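Local coordinates for alpha-galacturonidase (Bacillus subtilis, PDB 3FEF), which hydrolyses alpha-1,4-linked galacturonides, probably di-galacturonate in nature, with the help of NAD(+) and a manganese ion, at residues I116-A127 against A398-K406. Sequence-based numbering, arbitrary orientation.
Sequences IIRGLRAVPIFA and AVADAGLTK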
loop_
_atom_site.group_PDB
_atom_site.type_symbol
_atom_site.label_atom_id
_atom_site.label_comp_id
_atom_site.label_asym_id
_atom_site.label_seq_id
_atom_site.Cartn_x
_atom_site.Cartn_y
_atom_site.Cartn_z
ATOM N N ILE A 116 -9.109 -28.188 -1.202
ATOM C CA ILE A 116 -9.798 -27.321 -2.156
ATOM C C ILE A 116 -11.276 -27.691 -2.305
ATOM O O ILE A 116 -12.150 -26.835 -2.203
ATOM C CB ILE A 116 -9.150 -27.407 -3.547
ATOM C CG1 ILE A 116 -7.642 -27.113 -3.463
ATOM C CG2 ILE A 116 -9.904 -26.517 -4.554
ATOM C CD1 ILE A 116 -7.225 -25.697 -3.760
ATOM N N ILE A 117 -11.544 -28.970 -2.559
ATOM C CA ILE A 117 -12.908 -29.446 -2.712
ATOM C C ILE A 117 -13.669 -29.193 -1.418
ATOM O O ILE A 117 -14.792 -28.681 -1.435
ATOM C CB ILE A 117 -12.950 -30.961 -3.088
ATOM C CG1 ILE A 117 -12.270 -31.175 -4.438
ATOM C CG2 ILE A 117 -14.391 -31.479 -3.150
ATOM C CD1 ILE A 117 -12.960 -30.448 -5.589
ATOM N N ARG A 118 -13.042 -29.513 -0.288
ATOM C CA ARG A 118 -13.691 -29.296 1.004
ATOM C C ARG A 118 -14.024 -27.817 1.241
ATOM O O ARG A 118 -15.129 -27.473 1.675
ATOM C CB ARG A 118 -12.824 -29.852 2.137
ATOM C CG ARG A 118 -13.468 -29.817 3.516
ATOM C CD ARG A 118 -12.441 -30.321 4.527
ATOM N NE ARG A 118 -12.793 -30.039 5.910
ATOM C CZ ARG A 118 -12.937 -30.980 6.835
ATOM N NH1 ARG A 118 -12.751 -32.250 6.501
ATOM N NH2 ARG A 118 -13.257 -30.649 8.084
ATOM N N GLY A 119 -13.069 -26.945 0.944
ATOM C CA GLY A 119 -13.308 -25.519 1.114
ATOM C C GLY A 119 -14.505 -25.130 0.273
ATOM O O GLY A 119 -15.418 -24.429 0.718
ATOM N N LEU A 120 -14.502 -25.594 -0.964
ATOM C CA LEU A 120 -15.577 -25.285 -1.880
ATOM C C LEU A 120 -16.933 -25.616 -1.238
ATOM O O LEU A 120 -17.852 -24.819 -1.242
ATOM C CB LEU A 120 -15.366 -26.135 -3.110
ATOM C CG LEU A 120 -15.530 -25.532 -4.477
ATOM C CD1 LEU A 120 -15.090 -24.067 -4.494
ATOM C CD2 LEU A 120 -14.691 -26.393 -5.426
ATOM N N ARG A 121 -17.045 -26.811 -0.690
ATOM C CA ARG A 121 -18.244 -27.265 0.015
ATOM C C ARG A 121 -18.576 -26.380 1.229
ATOM O O ARG A 121 -19.735 -26.137 1.552
ATOM C CB ARG A 121 -17.990 -28.705 0.466
ATOM C CG ARG A 121 -19.197 -29.562 0.749
ATOM C CD ARG A 121 -18.867 -31.074 0.574
ATOM N NE ARG A 121 -17.902 -31.576 1.556
ATOM C CZ ARG A 121 -16.751 -32.164 1.241
ATOM N NH1 ARG A 121 -16.428 -32.350 -0.026
ATOM N NH2 ARG A 121 -15.928 -32.592 2.188
ATOM N N ALA A 122 -17.556 -25.899 1.921
ATOM C CA ALA A 122 -17.794 -25.140 3.159
ATOM C C ALA A 122 -18.263 -23.712 2.895
ATOM O O ALA A 122 -18.921 -23.108 3.734
ATOM C CB ALA A 122 -16.520 -25.125 4.031
ATOM N N VAL A 123 -17.916 -23.168 1.729
ATOM C CA VAL A 123 -18.216 -21.778 1.447
ATOM C C VAL A 123 -19.686 -21.417 1.688
ATOM O O VAL A 123 -19.980 -20.456 2.399
ATOM C CB VAL A 123 -17.736 -21.353 0.032
ATOM C CG1 VAL A 123 -18.240 -19.936 -0.318
ATOM C CG2 VAL A 123 -16.206 -21.397 -0.030
ATOM N N PRO A 124 -20.622 -22.155 1.076
ATOM C CA PRO A 124 -22.011 -21.693 1.268
ATOM C C PRO A 124 -22.548 -21.977 2.672
ATOM O O PRO A 124 -23.480 -21.316 3.119
ATOM C CB PRO A 124 -22.809 -22.436 0.175
ATOM C CG PRO A 124 -21.930 -23.591 -0.251
ATOM C CD PRO A 124 -20.489 -23.209 0.050
ATOM N N ILE A 125 -21.953 -22.928 3.383
ATOM C CA ILE A 125 -22.312 -23.136 4.786
ATOM C C ILE A 125 -21.917 -21.922 5.639
ATOM O O ILE A 125 -22.667 -21.488 6.509
ATOM C CB ILE A 125 -21.674 -24.421 5.347
ATOM C CG1 ILE A 125 -22.163 -25.639 4.559
ATOM C CG2 ILE A 125 -22.007 -24.584 6.827
ATOM C CD1 ILE A 125 -21.625 -26.970 5.084
ATOM N N PHE A 126 -20.742 -21.355 5.380
ATOM C CA PHE A 126 -20.281 -20.245 6.201
ATOM C C PHE A 126 -20.886 -18.909 5.770
ATOM O O PHE A 126 -21.067 -18.005 6.595
ATOM C CB PHE A 126 -18.747 -20.208 6.273
ATOM C CG PHE A 126 -18.181 -21.159 7.287
ATOM C CD1 PHE A 126 -17.715 -20.692 8.517
ATOM C CD2 PHE A 126 -18.155 -22.528 7.034
ATOM C CE1 PHE A 126 -17.206 -21.582 9.474
ATOM C CE2 PHE A 126 -17.643 -23.437 7.993
ATOM C CZ PHE A 126 -17.174 -22.961 9.209
ATOM N N ALA A 127 -21.220 -18.786 4.487
ATOM C CA ALA A 127 -21.970 -17.628 4.016
ATOM C C ALA A 127 -23.287 -17.547 4.775
ATOM O O ALA A 127 -23.697 -16.468 5.209
ATOM C CB ALA A 127 -22.235 -17.727 2.507
ATOM N N ALA A 398 -9.152 -17.631 -4.190
ATOM C CA ALA A 398 -9.918 -18.079 -5.359
ATOM C C ALA A 398 -11.037 -19.030 -4.954
ATOM O O ALA A 398 -12.161 -18.952 -5.478
ATOM C CB ALA A 398 -9.009 -18.739 -6.359
ATOM N N VAL A 399 -10.741 -19.926 -4.015
ATOM C CA VAL A 399 -11.759 -20.855 -3.524
ATOM C C VAL A 399 -12.922 -20.104 -2.883
ATOM O O VAL A 399 -14.085 -20.403 -3.155
ATOM C CB VAL A 399 -11.181 -21.928 -2.563
ATOM C CG1 VAL A 399 -12.306 -22.728 -1.892
ATOM C CG2 VAL A 399 -10.241 -22.897 -3.336
ATOM N N ALA A 400 -12.610 -19.113 -2.055
ATOM C CA ALA A 400 -13.649 -18.344 -1.392
ATOM C C ALA A 400 -14.507 -17.625 -2.418
ATOM O O ALA A 400 -15.733 -17.678 -2.348
ATOM C CB ALA A 400 -13.046 -17.356 -0.396
ATOM N N ASP A 401 -13.874 -16.959 -3.378
ATOM C CA ASP A 401 -14.640 -16.335 -4.457
ATOM C C ASP A 401 -15.437 -17.365 -5.264
ATOM O O ASP A 401 -16.643 -17.201 -5.461
ATOM C CB ASP A 401 -13.743 -15.536 -5.391
ATOM C CG ASP A 401 -13.124 -14.360 -4.710
ATOM O OD1 ASP A 401 -13.818 -13.740 -3.864
ATOM O OD2 ASP A 401 -11.941 -14.060 -5.008
ATOM N N ALA A 402 -14.757 -18.409 -5.735
ATOM C CA ALA A 402 -15.407 -19.432 -6.539
ATOM C C ALA A 402 -16.661 -19.945 -5.839
ATOM O O ALA A 402 -17.724 -20.090 -6.464
ATOM C CB ALA A 402 -14.459 -20.580 -6.854
ATOM N N GLY A 403 -16.540 -20.212 -4.544
ATOM C CA GLY A 403 -17.676 -20.698 -3.763
ATOM C C GLY A 403 -18.842 -19.732 -3.717
ATOM O O GLY A 403 -19.962 -20.120 -3.967
ATOM N N LEU A 404 -18.584 -18.465 -3.409
ATOM C CA LEU A 404 -19.657 -17.463 -3.337
ATOM C C LEU A 404 -20.336 -17.154 -4.681
ATOM O O LEU A 404 -21.504 -16.747 -4.720
ATOM C CB LEU A 404 -19.135 -16.161 -2.724
ATOM C CG LEU A 404 -18.776 -16.254 -1.238
ATOM C CD1 LEU A 404 -17.992 -15.038 -0.812
ATOM C CD2 LEU A 404 -20.033 -16.436 -0.384
ATOM N N THR A 405 -19.609 -17.339 -5.774
ATOM C CA THR A 405 -20.136 -17.022 -7.097
ATOM C C THR A 405 -20.383 -18.278 -7.923
ATOM O O THR A 405 -20.679 -18.189 -9.096
ATOM C CB THR A 405 -19.197 -16.064 -7.882
ATOM O OG1 THR A 405 -17.988 -16.749 -8.234
ATOM C CG2 THR A 405 -18.857 -14.813 -7.047
ATOM N N LYS A 406 -20.260 -19.444 -7.299
ATOM C CA LYS A 406 -20.432 -20.727 -7.985
ATOM C C LYS A 406 -19.634 -20.849 -9.288
ATOM O O LYS A 406 -20.099 -21.434 -10.268
ATOM C CB LYS A 406 -21.913 -20.987 -8.248
ATOM C CG LYS A 406 -22.708 -21.272 -6.985
ATOM C CD LYS A 406 -24.177 -20.926 -7.183
ATOM C CE LYS A 406 -25.028 -21.623 -6.143
ATOM N NZ LYS A 406 -24.783 -23.088 -6.185
#
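Val123 pushes as a knob into a hole formed by Val399, Ala400, Gly403 and Leu404, and here the two helices are most tightly packed. The nearest CA atoms of the contact, those of Val123 and Gly403, lie 5.3 Å apart; a CB on Gly403 would clash with CB of Val123. Having CG1 anti to the backbone N (chi1 172°) puts that methyl against the Gly403-Leu404 peptide bond, 3.4 Å from Leu404 N, while CG2 faces the carbonyl oxygen of Val399. Cutting Val123 back to an alanine removes both methyls and would probably open a gap against Gly403 and deprive Leu404 CG, 3.8 Å from Val123 CG1, of that one apolar neighbour.

One turn back, Val399 leans the other way, onto helix 116-127. Gly119 has no side chain, and Val399 CG1 rests against the backbone, 3.7 Å from Leu120 N; its other methyl, CG2, meets Ile116 CG2 at 3.8 Å. Packing is looser at the partly exposed Leu120, whose CD1 comes no nearer than 4.0 Å to Val399 CG1. Leu404 forms a partly exposed margin, though its CD2 still touches Ala127 CB at 3.9 Å; beyond, Thr405 and Lys406 are exposed where a Schellman motif ends the helix.

The segment axes cross at -55°, 8.3 Å apart, joining Rossmann-domain helix 112-136 to C-terminal-domain helix 383-405. Helix 408-417 covers Leu120 and Ala402, whereas helix 149-159, which follows strand 141-144 of the parallel sheet, packs on Ala122 and Leu404.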